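Side-chain contacts in attachment protein G3P (Enterobacteria phage Ike, PDB 4EO0), which sits at the tip of the filamentous phage and, through this domain, probably binds the bacterial N-pilus as the receptor that starts infection: residues E34-T37 with Q38-T42; L41-A44 with C45-K49; S51-N54 with V55-Q58; G65-P68 with N69-F72. All coordinates share one frame; numbering follows the deposited sequence. Where two conformers were deposited one is given.

Contact 1 of 4, residues E34-T37 with Q38-T42; sequences EVIT and QADLT
Asp40 OD2 is gripped by two donors: the backbone N of Thr37, 3.0 Å away, and a bound water. The N-H of Thr37 points almost straight at the oxygen (175°) but comes in from above the carboxylate plane, 47° out of it. The water donates to OD2 over 2.7 Å and also to Val35 O, so it links the carbonyl of Val35, near the end of strand 30-36, to the same carboxylate. In return, Asp40 N donates to Thr37 OG1 at 3.0 Å. Thr37 is the N-cap of helix 38-66, and these reciprocal bonds, side chain to backbone in both directions, make a capping box. The hydroxyl reaches the amide because OG1 stands between the backbone N and the carbonyl carbon of its own residue (chi1 72°). The negative carboxylate at the helix N-terminus probably also interacts well with the helix dipole. Next to the polar cap, Ile36 CG2 meets Leu41 CD1 at 3.7 Å, the two side chains crossing at about a right angle. Both also touch Ile95 of strand 94-106, which carries this pair into the core between helix and sheet. CG2 of Ile36 further touches Asp40 CB, at 3.9 Å.

Contact 2 of 4, residues L41-A44 with C45-K49; sequences LTTA and CNDAK
Cys45 N donates to Leu41 O at 2.8 Å, and Asn46, Asp47 and Ala48 repeat the i to i-4 pattern on Thr42, Thr43 and Ala44: these backbone bonds, the first kind of interaction, are the regular ladder of an alpha-helix. Contacts of side chains come second. In Asn46 CG lies beside the backbone N (chi1 -70°), which folds the amide back over the preceding turn and brings CG to 3.3 Å from Thr42 O; ND2 is 3.4 Å from that oxygen, but the angle is too poor for a hydrogen bond. Thr42 and Asn46 run side by side and point the same way, with Thr42 CG2 4.0 Å from Asn46 ND2. Asp47 folds back likewise, its CG 3.5 Å from Thr43 O. Apolar contacts form a third kind: Ala44 and Ala48 sit against Ala97 and Val99 of strand 94-106. The fourth is covalent, the Cys45-Cys80 disulfide, which ties the helix to the chain just before strand 81-82 and probably limits how far the two can part. On the exposed face, the Asn46 and Asp47 side chains lie against carbonyls already used by the backbone, whereas Thr43 OG1 bonds to Ala39 O.

Contact 3 of 4, residues S51-N54 with V55-Q58; sequences SAQN and VFNQ
Gln53 NE2 donates to Asn57 OD1 at 3.0 Å, a side-chain bond spanning one turn of helix 38-66. The bend of Gln53 at chi2 (64°) swings its amide forward to the next turn. Its N-H leaves close to its own amide plane, yet it arrives above the carbonyl plane of Asn57, with the two amides turned 59° apart. OD1 also accepts from Lys60 NZ, so this one oxygen serves two donors, one from the turn before and one from the turn after. The same Gln53 NE2 lies at the edge of the Phe56 ring, near its plane, 3.8 Å from CD2. Among backbone groups, Val55 N is satisfied by Ser51 O at 3.0 Å, Phe56 N by Ala52 O and Asn57 N by Gln53 O. Gln58 N makes a weak bond with Asn54 O at 3.4 Å. Val55 CG2 sits against the carbonyl of Ser51, 3.4 Å from its O. Towards the sheet the character changes: Phe56 packs on Phe72 and Leu74 of strand 72-76, and Ala52 on Leu74 and Tyr12. Since Lys60 probably draws on the electron density of Asn57 OD1, the Gln53 bond, already well off the carbonyl plane, is likely the weaker for sharing it.

Contact 4 of 4, residues G65-P68 with N69-F72; sequences GTWP and NSQF
Trp67 O meets the rim of the Phe72 ring, with Phe72 CZ 3.3 Å away and the oxygen near the ring plane. Ser70 N approaches the same oxygen to 3.2 Å from well above the carbonyl plane, and its hydrogen bond closes a type I beta turn from Trp67 to Ser70, where the chain leaves helix 38-66 for strand 72-76. The close packing is centred on this oxygen. Side chain to side chain the approach is looser: Trp67 CB lies 4.1 Å from Phe72 CZ, and the two aromatic groups cross at about a right angle. In the conformer described, Thr66 CG2 lies over the rim of one indole face, 3.5 Å above the plane; Arg105 makes a cation-pi contact with Trp67 and also touches Phe72. Ser70 OG lies 3.6 Å from Trp67 CB, but its hydrogen bond goes to Ser106 O. On the solvent side, the exposed Pro68 and Asn69 meet mainly as chain neighbours, and a water lies 2.9 Å from Ser70 O; its bonding to Trp67 O is doubtful. Trp67 O is thus used twice, by Ser70 N and by the Phe72 edge, whose slightly positive C-H rim is probably mildly attractive to it.

Helix 38-66 runs through all four contacts, from its capped start in contact 1 to the turn that follows it in contact 4, the centres of contacts 1 and 4 being about 40 Å apart. Contact 2 lies nearest the centre of the chain and overlaps contact 1 at Leu41 and Thr42. Contacts 1, 2 and 3 are partly buried, whereas contact 4 is at the surface. Contacts 1 and 4 join the helix to the strands before and after it; contacts 2 and 3 lie wholly within it. Polar capping sits at the helix start, the alanine face and disulfide near the middle of the chain, the amide pair on a partly exposed flank, and the aromatic turn at the surface. Contacts 3 and 4 touch directly, Phe56 CZ packing 3.8 Å from Phe72 C.

Contact 1 of 4, residues E34-T37 with Q38-T42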
ATOM      1  N   GLU A  34      16.730  -8.756  11.268  1.00 40.02           N
ATOM      2  CA  GLU A  34      15.331  -8.367  11.025  1.00 37.17           C
ATOM      3  C   GLU A  34      15.194  -8.200   9.517  1.00 35.49           C
ATOM      4  O   GLU A  34      15.813  -7.298   8.949  1.00 32.38           O
ATOM      5  CB  GLU A  34      14.966  -7.098  11.801  1.00 39.12           C
ATOM      6  CG  GLU A  34      14.818  -7.361  13.290  1.00 47.31           C
ATOM      7  CD  GLU A  34      13.622  -8.193  13.708  1.00 56.17           C
ATOM      8  OE1 GLU A  34      12.563  -8.124  13.042  1.00 49.76           O
ATOM      9  OE2 GLU A  34      13.737  -8.881  14.744  1.00 50.70           O
ATOM     10  N   VAL A  35      14.419  -9.118   8.881  1.00 31.64           N
ATOM     11  CA  VAL A  35      14.282  -9.249   7.426  0.50 29.62           C
ATOM     12  C   VAL A  35      12.927  -8.825   6.817  1.00 31.13           C
ATOM     13  O   VAL A  35      11.867  -9.203   7.313  1.00 31.99           O
ATOM     14  CB  VAL A  35      14.661 -10.700   6.993  0.50 34.03           C
ATOM     15  CG1 VAL A  35      14.836 -10.821   5.479  0.50 32.54           C
ATOM     16  CG2 VAL A  35      15.919 -11.190   7.707  0.50 35.42           C
ATOM     17  N   ILE A  36      12.995  -8.097   5.683  1.00 26.13           N
ATOM     18  CA  ILE A  36      11.866  -7.707   4.858  1.00 22.53           C
ATOM     19  C   ILE A  36      12.247  -8.221   3.450  1.00 26.12           C
ATOM     20  O   ILE A  36      13.343  -7.931   2.965  1.00 26.98           O
ATOM     21  CB  ILE A  36      11.504  -6.210   4.858  1.00 22.76           C
ATOM     22  CG1 ILE A  36      11.172  -5.737   6.283  1.00 21.58           C
ATOM     23  CG2 ILE A  36      10.295  -5.989   3.926  1.00 21.71           C
ATOM     24  CD1 ILE A  36      10.760  -4.264   6.438  1.00 23.67           C
ATOM     25  N   THR A  37      11.358  -9.000   2.822  1.00 22.90           N
ATOM     26  CA  THR A  37      11.636  -9.542   1.488  1.00 22.70           C
ATOM     27  C   THR A  37      10.895  -8.727   0.427  1.00 24.08           C
ATOM     28  O   THR A  37       9.987  -7.953   0.755  1.00 22.74           O
ATOM     29  CB  THR A  37      11.165 -11.008   1.387  1.00 31.08           C
ATOM     30  OG1 THR A  37       9.731 -11.000   1.352  1.00 31.22           O
ATOM     31  CG2 THR A  37      11.702 -11.905   2.507  1.00 30.41           C
ATOM     32  N   GLN A  38      11.231  -8.960  -0.858  1.00 21.41           N
ATOM     33  CA  GLN A  38      10.549  -8.324  -1.974  1.00 18.52           C
ATOM     34  C   GLN A  38       9.078  -8.754  -2.021  1.00 23.92           C
ATOM     35  O   GLN A  38       8.227  -7.919  -2.281  1.00 20.99           O
ATOM     36  CB  GLN A  38      11.250  -8.614  -3.303  1.00 18.70           C
ATOM     37  CG  GLN A  38      10.642  -7.894  -4.504  1.00 27.07           C
ATOM     38  CD  GLN A  38      10.577  -6.384  -4.346  1.00 36.58           C
ATOM     39  OE1 GLN A  38      11.511  -5.732  -3.871  1.00 24.19           O
ATOM     40  NE2 GLN A  38       9.454  -5.797  -4.723  1.00 27.53           N
ATOM     41  N   ALA A  39       8.780 -10.030  -1.737  1.00 23.53           N
ATOM     42  CA  ALA A  39       7.410 -10.556  -1.687  1.00 24.50           C
ATOM     43  C   ALA A  39       6.601  -9.831  -0.622  1.00 27.83           C
ATOM     44  O   ALA A  39       5.422  -9.553  -0.840  1.00 27.22           O
ATOM     45  CB  ALA A  39       7.417 -12.046  -1.418  1.00 27.60           C
ATOM     46  N   ASP A  40       7.250  -9.469   0.507  1.00 23.39           N
ATOM     47  CA  ASP A  40       6.598  -8.654   1.534  1.00 21.82           C
ATOM     48  C   ASP A  40       6.186  -7.284   1.002  1.00 23.65           C
ATOM     49  O   ASP A  40       5.142  -6.788   1.423  1.00 23.88           O
ATOM     50  CB  ASP A  40       7.510  -8.426   2.751  1.00 23.91           C
ATOM     51  CG  ASP A  40       7.836  -9.656   3.557  1.00 27.14           C
ATOM     52  OD1 ASP A  40       7.037 -10.616   3.522  1.00 28.59           O
ATOM     53  OD2 ASP A  40       8.828  -9.618   4.303  1.00 27.50           O
ATOM     54  N   LEU A  41       6.984  -6.676   0.095  1.00 20.49           N
ATOM     55  CA  LEU A  41       6.679  -5.343  -0.463  1.00 18.17           C
ATOM     56  C   LEU A  41       5.450  -5.419  -1.368  1.00 19.94           C
ATOM     57  O   LEU A  41       4.573  -4.544  -1.302  1.00 16.63           O
ATOM     58  CB  LEU A  41       7.880  -4.731  -1.230  1.00 17.14           C
ATOM     59  CG  LEU A  41       8.888  -3.880  -0.429  1.00 21.78           C
ATOM     60  CD1 LEU A  41       9.757  -4.720   0.454  1.00 24.61           C
ATOM     61  CD2 LEU A  41       9.839  -3.127  -1.352  1.00 21.76           C
ATOM     62  N   THR A  42       5.380  -6.489  -2.190  1.00 19.56           N
ATOM     63  CA  THR A  42       4.272  -6.737  -3.101  1.00 18.81           C
ATOM     64  C   THR A  42       2.992  -6.894  -2.298  1.00 20.75           C
ATOM     65  O   THR A  42       1.993  -6.304  -2.669  1.00 18.76           O
ATOM     66  CB  THR A  42       4.587  -7.917  -4.041  1.00 24.96           C
ATOM     67  OG1 THR A  42       5.582  -7.492  -4.958  1.00 26.81           O
ATOM     68  CG2 THR A  42       3.357  -8.399  -4.826  1.00 26.53           C
TER
HETATM   69  O   HOH W   1      10.372 -11.029   6.058  1.00 28.68           O

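Contact 2 of 4, residues L41-A44 with C45-K49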
ATOM      1  N   LEU A  41       6.984  -6.676   0.095  1.00 20.49           N
ATOM      2  CA  LEU A  41       6.679  -5.343  -0.463  1.00 18.17           C
ATOM      3  C   LEU A  41       5.450  -5.419  -1.368  1.00 19.94           C
ATOM      4  O   LEU A  41       4.573  -4.544  -1.302  1.00 16.63           O
ATOM      5  CB  LEU A  41       7.880  -4.731  -1.230  1.00 17.14           C
ATOM      6  CG  LEU A  41       8.888  -3.880  -0.429  1.00 21.78           C
ATOM      7  CD1 LEU A  41       9.757  -4.720   0.454  1.00 24.61           C
ATOM      8  CD2 LEU A  41       9.839  -3.127  -1.352  1.00 21.76           C
ATOM      9  N   THR A  42       5.380  -6.489  -2.190  1.00 19.56           N
ATOM     10  CA  THR A  42       4.272  -6.737  -3.101  1.00 18.81           C
ATOM     11  C   THR A  42       2.992  -6.894  -2.298  1.00 20.75           C
ATOM     12  O   THR A  42       1.993  -6.304  -2.669  1.00 18.76           O
ATOM     13  CB  THR A  42       4.587  -7.917  -4.041  1.00 24.96           C
ATOM     14  OG1 THR A  42       5.582  -7.492  -4.958  1.00 26.81           O
ATOM     15  CG2 THR A  42       3.357  -8.399  -4.826  1.00 26.53           C
ATOM     16  N   THR A  43       3.031  -7.672  -1.188  1.00 17.75           N
ATOM     17  CA  THR A  43       1.873  -7.867  -0.309  1.00 17.59           C
ATOM     18  C   THR A  43       1.455  -6.550   0.281  1.00 19.54           C
ATOM     19  O   THR A  43       0.254  -6.260   0.299  1.00 19.01           O
ATOM     20  CB  THR A  43       2.193  -8.932   0.741  1.00 26.82           C
ATOM     21  OG1 THR A  43       2.448 -10.142   0.039  1.00 32.76           O
ATOM     22  CG2 THR A  43       1.035  -9.162   1.747  1.00 26.16           C
ATOM     23  N   ALA A  44       2.425  -5.752   0.781  1.00 15.34           N
ATOM     24  CA  ALA A  44       2.149  -4.440   1.366  1.00 15.18           C
ATOM     25  C   ALA A  44       1.489  -3.516   0.326  1.00 18.84           C
ATOM     26  O   ALA A  44       0.546  -2.814   0.673  1.00 15.34           O
ATOM     27  CB  ALA A  44       3.438  -3.827   1.884  1.00 16.44           C
ATOM     28  N   CYS A  45       1.933  -3.565  -0.949  1.00 16.40           N
ATOM     29  CA  CYS A  45       1.334  -2.777  -2.026  1.00 13.78           C
ATOM     30  C   CYS A  45      -0.102  -3.254  -2.330  1.00 15.12           C
ATOM     31  O   CYS A  45      -0.980  -2.426  -2.562  1.00 14.60           O
ATOM     32  CB  CYS A  45       2.204  -2.786  -3.283  1.00 12.77           C
ATOM     33  SG  CYS A  45       1.653  -1.597  -4.543  1.00 14.96           S
ATOM     34  N   ASN A  46      -0.349  -4.573  -2.283  1.00 15.38           N
ATOM     35  CA  ASN A  46      -1.705  -5.109  -2.458  1.00 16.51           C
ATOM     36  C   ASN A  46      -2.601  -4.653  -1.331  1.00 18.49           C
ATOM     37  O   ASN A  46      -3.768  -4.372  -1.576  1.00 15.95           O
ATOM     38  CB  ASN A  46      -1.659  -6.627  -2.517  1.00 20.42           C
ATOM     39  CG  ASN A  46      -1.020  -7.129  -3.778  1.00 36.73           C
ATOM     40  OD1 ASN A  46      -0.996  -6.453  -4.811  1.00 30.48           O
ATOM     41  ND2 ASN A  46      -0.522  -8.342  -3.727  1.00 29.33           N
ATOM     42  N   ASP A  47      -2.061  -4.559  -0.102  1.00 16.47           N
ATOM     43  CA  ASP A  47      -2.813  -4.060   1.043  1.00 14.78           C
ATOM     44  C   ASP A  47      -3.200  -2.594   0.825  1.00 17.73           C
ATOM     45  O   ASP A  47      -4.334  -2.206   1.115  1.00 16.65           O
ATOM     46  CB  ASP A  47      -2.004  -4.195   2.357  1.00 17.44           C
ATOM     47  CG  ASP A  47      -1.887  -5.593   2.970  1.00 24.34           C
ATOM     48  OD1 ASP A  47      -2.533  -6.537   2.451  1.00 23.42           O
ATOM     49  OD2 ASP A  47      -1.163  -5.736   3.969  1.00 26.33           O
ATOM     50  N   ALA A  48      -2.266  -1.797   0.300  1.00 12.72           N
ATOM     51  CA  ALA A  48      -2.470  -0.353   0.004  1.00 11.84           C
ATOM     52  C   ALA A  48      -3.633  -0.196  -1.007  1.00 15.45           C
ATOM     53  O   ALA A  48      -4.533   0.647  -0.811  1.00 12.63           O
ATOM     54  CB  ALA A  48      -1.161   0.239  -0.580  1.00 12.05           C
ATOM     55  N   LYS A  49      -3.634  -1.036  -2.059  1.00 14.88           N
ATOM     56  CA  LYS A  49      -4.678  -1.055  -3.095  1.00 14.02           C
ATOM     57  C   LYS A  49      -6.046  -1.460  -2.524  1.00 18.83           C
ATOM     58  O   LYS A  49      -7.058  -0.831  -2.855  1.00 16.83           O
ATOM     59  CB  LYS A  49      -4.271  -1.965  -4.261  1.00 15.06           C
ATOM     60  CG  LYS A  49      -3.069  -1.440  -5.013  1.00 14.91           C
ATOM     61  CD  LYS A  49      -2.633  -2.438  -6.046  1.00 13.39           C
ATOM     62  CE  LYS A  49      -1.518  -1.874  -6.888  1.00 24.47           C
ATOM     63  NZ  LYS A  49      -1.019  -2.890  -7.855  1.00 35.18           N
TER

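Contact 3 of 4, residues S51-N54 with V55-Q58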
ATOM      1  N   SER A  51      -6.887  -1.082   0.627  1.00 12.97           N
ATOM      2  CA  SER A  51      -7.268   0.013   1.507  1.00 12.50           C
ATOM      3  C   SER A  51      -7.963   1.124   0.718  1.00 16.99           C
ATOM      4  O   SER A  51      -8.981   1.630   1.200  1.00 15.40           O
ATOM      5  CB  SER A  51      -6.059   0.557   2.267  1.00 13.90           C
ATOM      6  OG  SER A  51      -6.425   1.667   3.086  1.00 15.42           O
ATOM      7  N   ALA A  52      -7.451   1.451  -0.495  1.00 14.82           N
ATOM      8  CA  ALA A  52      -8.004   2.468  -1.415  1.00 13.99           C
ATOM      9  C   ALA A  52      -9.411   2.036  -1.821  1.00 15.72           C
ATOM     10  O   ALA A  52     -10.334   2.850  -1.797  1.00 13.78           O
ATOM     11  CB  ALA A  52      -7.107   2.592  -2.652  1.00 15.38           C
ATOM     12  N   GLN A  53      -9.584   0.750  -2.124  1.00 12.77           N
ATOM     13  CA  GLN A  53     -10.888   0.226  -2.516  1.00 13.91           C
ATOM     14  C   GLN A  53     -11.866   0.291  -1.373  1.00 18.62           C
ATOM     15  O   GLN A  53     -13.036   0.669  -1.574  1.00 14.97           O
ATOM     16  CB  GLN A  53     -10.745  -1.220  -3.049  1.00 15.61           C
ATOM     17  CG  GLN A  53     -12.054  -1.813  -3.583  1.00 22.61           C
ATOM     18  CD  GLN A  53     -12.591  -1.083  -4.798  1.00 38.17           C
ATOM     19  OE1 GLN A  53     -11.872  -0.796  -5.764  1.00 32.22           O
ATOM     20  NE2 GLN A  53     -13.877  -0.784  -4.777  1.00 28.86           N
ATOM     21  N   ASN A  54     -11.399  -0.050  -0.168  1.00 17.20           N
ATOM     22  CA  ASN A  54     -12.211  -0.053   1.049  0.50 16.36           C
ATOM     23  C   ASN A  54     -12.765   1.356   1.324  1.00 19.91           C
ATOM     24  O   ASN A  54     -13.936   1.517   1.639  1.00 21.27           O
ATOM     25  CB  ASN A  54     -11.350  -0.540   2.214  0.50 18.93           C
ATOM     26  CG  ASN A  54     -12.095  -0.906   3.461  0.50 36.43           C
ATOM     27  OD1 ASN A  54     -12.821  -0.104   4.050  0.50 28.04           O
ATOM     28  ND2 ASN A  54     -11.831  -2.099   3.962  0.50 34.34           N
ATOM     29  N   VAL A  55     -11.902   2.357   1.192  1.00 15.37           N
ATOM     30  CA  VAL A  55     -12.258   3.763   1.401  1.00 12.57           C
ATOM     31  C   VAL A  55     -13.261   4.173   0.328  1.00 17.99           C
ATOM     32  O   VAL A  55     -14.285   4.763   0.673  1.00 14.13           O
ATOM     33  CB  VAL A  55     -11.032   4.702   1.473  1.00 15.37           C
ATOM     34  CG1 VAL A  55     -11.449   6.180   1.405  1.00 15.39           C
ATOM     35  CG2 VAL A  55     -10.256   4.435   2.747  1.00 14.22           C
ATOM     36  N   PHE A  56     -12.993   3.843  -0.940  1.00 13.92           N
ATOM     37  CA  PHE A  56     -13.874   4.179  -2.065  1.00 13.09           C
ATOM     38  C   PHE A  56     -15.289   3.633  -1.836  1.00 18.54           C
ATOM     39  O   PHE A  56     -16.264   4.337  -2.081  1.00 19.16           O
ATOM     40  CB  PHE A  56     -13.276   3.686  -3.420  1.00 14.12           C
ATOM     41  CG  PHE A  56     -14.228   3.887  -4.581  1.00 17.02           C
ATOM     42  CD1 PHE A  56     -14.526   5.168  -5.045  1.00 19.67           C
ATOM     43  CD2 PHE A  56     -14.912   2.806  -5.137  1.00 20.12           C
ATOM     44  CE1 PHE A  56     -15.444   5.357  -6.082  1.00 21.26           C
ATOM     45  CE2 PHE A  56     -15.805   2.998  -6.194  1.00 23.02           C
ATOM     46  CZ  PHE A  56     -16.065   4.272  -6.655  1.00 21.53           C
ATOM     47  N   ASN A  57     -15.389   2.391  -1.352  1.00 16.25           N
ATOM     48  CA  ASN A  57     -16.648   1.712  -1.057  1.00 15.52           C
ATOM     49  C   ASN A  57     -17.504   2.479  -0.062  1.00 17.92           C
ATOM     50  O   ASN A  57     -18.736   2.462  -0.162  1.00 19.80           O
ATOM     51  CB  ASN A  57     -16.361   0.277  -0.595  1.00 13.22           C
ATOM     52  CG  ASN A  57     -16.006  -0.627  -1.733  1.00 28.83           C
ATOM     53  OD1 ASN A  57     -16.159  -0.276  -2.900  1.00 20.20           O
ATOM     54  ND2 ASN A  57     -15.553  -1.820  -1.413  1.00 28.23           N
ATOM     55  N   GLN A  58     -16.863   3.178   0.886  1.00 12.35           N
ATOM     56  CA  GLN A  58     -17.593   3.993   1.863  1.00 10.89           C
ATOM     57  C   GLN A  58     -17.921   5.354   1.304  1.00 17.03           C
ATOM     58  O   GLN A  58     -19.043   5.818   1.491  1.00 16.64           O
ATOM     59  CB  GLN A  58     -16.776   4.138   3.152  1.00 11.02           C
ATOM     60  CG  GLN A  58     -16.549   2.846   3.929  1.00 17.27           C
ATOM     61  CD  GLN A  58     -17.847   2.154   4.261  1.00 24.72           C
ATOM     62  OE1 GLN A  58     -18.799   2.771   4.725  1.00 25.21           O
ATOM     63  NE2 GLN A  58     -17.935   0.861   3.957  1.00 24.90           N
TER

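Contact 4 of 4, residues G65-P68 with N69-F72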
ATOM      1  N   GLY A  65     -25.285  10.435  -3.572  1.00 15.60           N
ATOM      2  CA  GLY A  65     -26.229  11.438  -3.097  1.00 17.12           C
ATOM      3  C   GLY A  65     -25.871  12.815  -3.615  1.00 22.48           C
ATOM      4  O   GLY A  65     -26.756  13.586  -3.997  1.00 23.85           O
ATOM      5  N   THR A  66     -24.559  13.113  -3.676  1.00 17.26           N
ATOM      6  CA  THR A  66     -24.032  14.398  -4.153  1.00 15.48           C
ATOM      7  C   THR A  66     -24.243  14.542  -5.662  1.00 19.94           C
ATOM      8  O   THR A  66     -24.582  15.626  -6.128  1.00 20.70           O
ATOM      9  CB  THR A  66     -22.548  14.498  -3.777  1.00 20.60           C
ATOM     10  OG1 THR A  66     -22.427  14.246  -2.383  1.00 23.69           O
ATOM     11  CG2 THR A  66     -21.940  15.872  -4.092  1.00 19.14           C
ATOM     12  N   TRP A  67     -24.000  13.447  -6.421  1.00 19.28           N
ATOM     13  CA  TRP A  67     -24.150  13.436  -7.874  0.70 21.21           C
ATOM     14  C   TRP A  67     -24.941  12.203  -8.296  1.00 25.70           C
ATOM     15  O   TRP A  67     -24.372  11.200  -8.724  1.00 24.92           O
ATOM     16  CB  TRP A  67     -22.784  13.471  -8.561  0.70 20.95           C
ATOM     17  CG  TRP A  67     -22.026  14.735  -8.328  0.70 21.57           C
ATOM     18  CD1 TRP A  67     -22.268  15.959  -8.880  0.70 25.44           C
ATOM     19  CD2 TRP A  67     -20.896  14.897  -7.469  0.70 20.11           C
ATOM     20  NE1 TRP A  67     -21.346  16.873  -8.426  0.70 24.65           N
ATOM     21  CE2 TRP A  67     -20.473  16.240  -7.581  0.70 24.37           C
ATOM     22  CE3 TRP A  67     -20.166  14.023  -6.649  0.70 20.59           C
ATOM     23  CZ2 TRP A  67     -19.371  16.736  -6.884  0.70 22.68           C
ATOM     24  CZ3 TRP A  67     -19.071  14.513  -5.961  0.70 21.58           C
ATOM     25  CH2 TRP A  67     -18.684  15.856  -6.078  0.70 22.58           C
ATOM     26  N   PRO A  68     -26.295  12.236  -8.181  1.00 24.48           N
ATOM     27  CA  PRO A  68     -27.076  11.045  -8.545  1.00 25.71           C
ATOM     28  C   PRO A  68     -27.109  10.682 -10.017  1.00 31.61           C
ATOM     29  O   PRO A  68     -27.531   9.572 -10.336  1.00 33.12           O
ATOM     30  CB  PRO A  68     -28.467  11.370  -8.025  1.00 28.03           C
ATOM     31  CG  PRO A  68     -28.545  12.806  -8.075  1.00 32.24           C
ATOM     32  CD  PRO A  68     -27.187  13.306  -7.685  1.00 25.78           C
ATOM     33  N   ASN A  69     -26.656  11.592 -10.898  1.00 28.40           N
ATOM     34  CA  ASN A  69     -26.629  11.361 -12.344  1.00 29.57           C
ATOM     35  C   ASN A  69     -25.255  10.930 -12.831  1.00 30.98           C
ATOM     36  O   ASN A  69     -25.039  10.825 -14.036  1.00 33.87           O
ATOM     37  CB  ASN A  69     -27.082  12.612 -13.080  1.00 28.64           C
ATOM     38  CG  ASN A  69     -28.488  13.032 -12.761  1.00 34.27           C
ATOM     39  OD1 ASN A  69     -28.808  14.221 -12.790  1.00 42.67           O
ATOM     40  ND2 ASN A  69     -29.348  12.083 -12.405  1.00 24.41           N
ATOM     41  N   SER A  70     -24.311  10.694 -11.895  1.00 23.60           N
ATOM     42  CA  SER A  70     -22.961  10.289 -12.248  1.00 22.68           C
ATOM     43  C   SER A  70     -22.694   8.850 -11.862  1.00 25.62           C
ATOM     44  O   SER A  70     -23.396   8.277 -11.033  1.00 25.25           O
ATOM     45  CB  SER A  70     -21.945  11.185 -11.537  1.00 25.53           C
ATOM     46  OG  SER A  70     -22.029  12.544 -11.936  1.00 36.81           O
ATOM     47  N   GLN A  71     -21.652   8.278 -12.474  1.00 22.97           N
ATOM     48  CA  GLN A  71     -21.084   6.978 -12.144  1.00 24.04           C
ATOM     49  C   GLN A  71     -19.764   7.335 -11.448  1.00 24.36           C
ATOM     50  O   GLN A  71     -19.261   8.449 -11.633  1.00 21.43           O
ATOM     51  CB  GLN A  71     -20.787   6.149 -13.403  1.00 28.57           C
ATOM     52  CG  GLN A  71     -22.043   5.600 -14.088  1.00 51.75           C
ATOM     53  CD  GLN A  71     -22.620   4.380 -13.406  1.00 77.00           C
ATOM     54  OE1 GLN A  71     -23.652   4.444 -12.731  1.00 74.78           O
ATOM     55  NE2 GLN A  71     -21.991   3.232 -13.602  1.00 72.83           N
ATOM     56  N   PHE A  72     -19.224   6.426 -10.630  1.00 21.06           N
ATOM     57  CA  PHE A  72     -17.995   6.705  -9.900  1.00 17.75           C
ATOM     58  C   PHE A  72     -17.026   5.583 -10.080  1.00 19.45           C
ATOM     59  O   PHE A  72     -17.429   4.442 -10.350  1.00 19.87           O
ATOM     60  CB  PHE A  72     -18.277   6.904  -8.384  1.00 16.85           C
ATOM     61  CG  PHE A  72     -19.410   7.861  -8.132  1.00 18.80           C
ATOM     62  CD1 PHE A  72     -19.219   9.235  -8.243  1.00 19.62           C
ATOM     63  CD2 PHE A  72     -20.691   7.389  -7.886  1.00 20.71           C
ATOM     64  CE1 PHE A  72     -20.299  10.110  -8.142  1.00 20.22           C
ATOM     65  CE2 PHE A  72     -21.760   8.267  -7.766  1.00 23.37           C
ATOM     66  CZ  PHE A  72     -21.551   9.620  -7.868  1.00 20.36           C
TER
HETATM   67  O   HOH W   2     -24.925   7.992  -8.625  1.00 28.03           O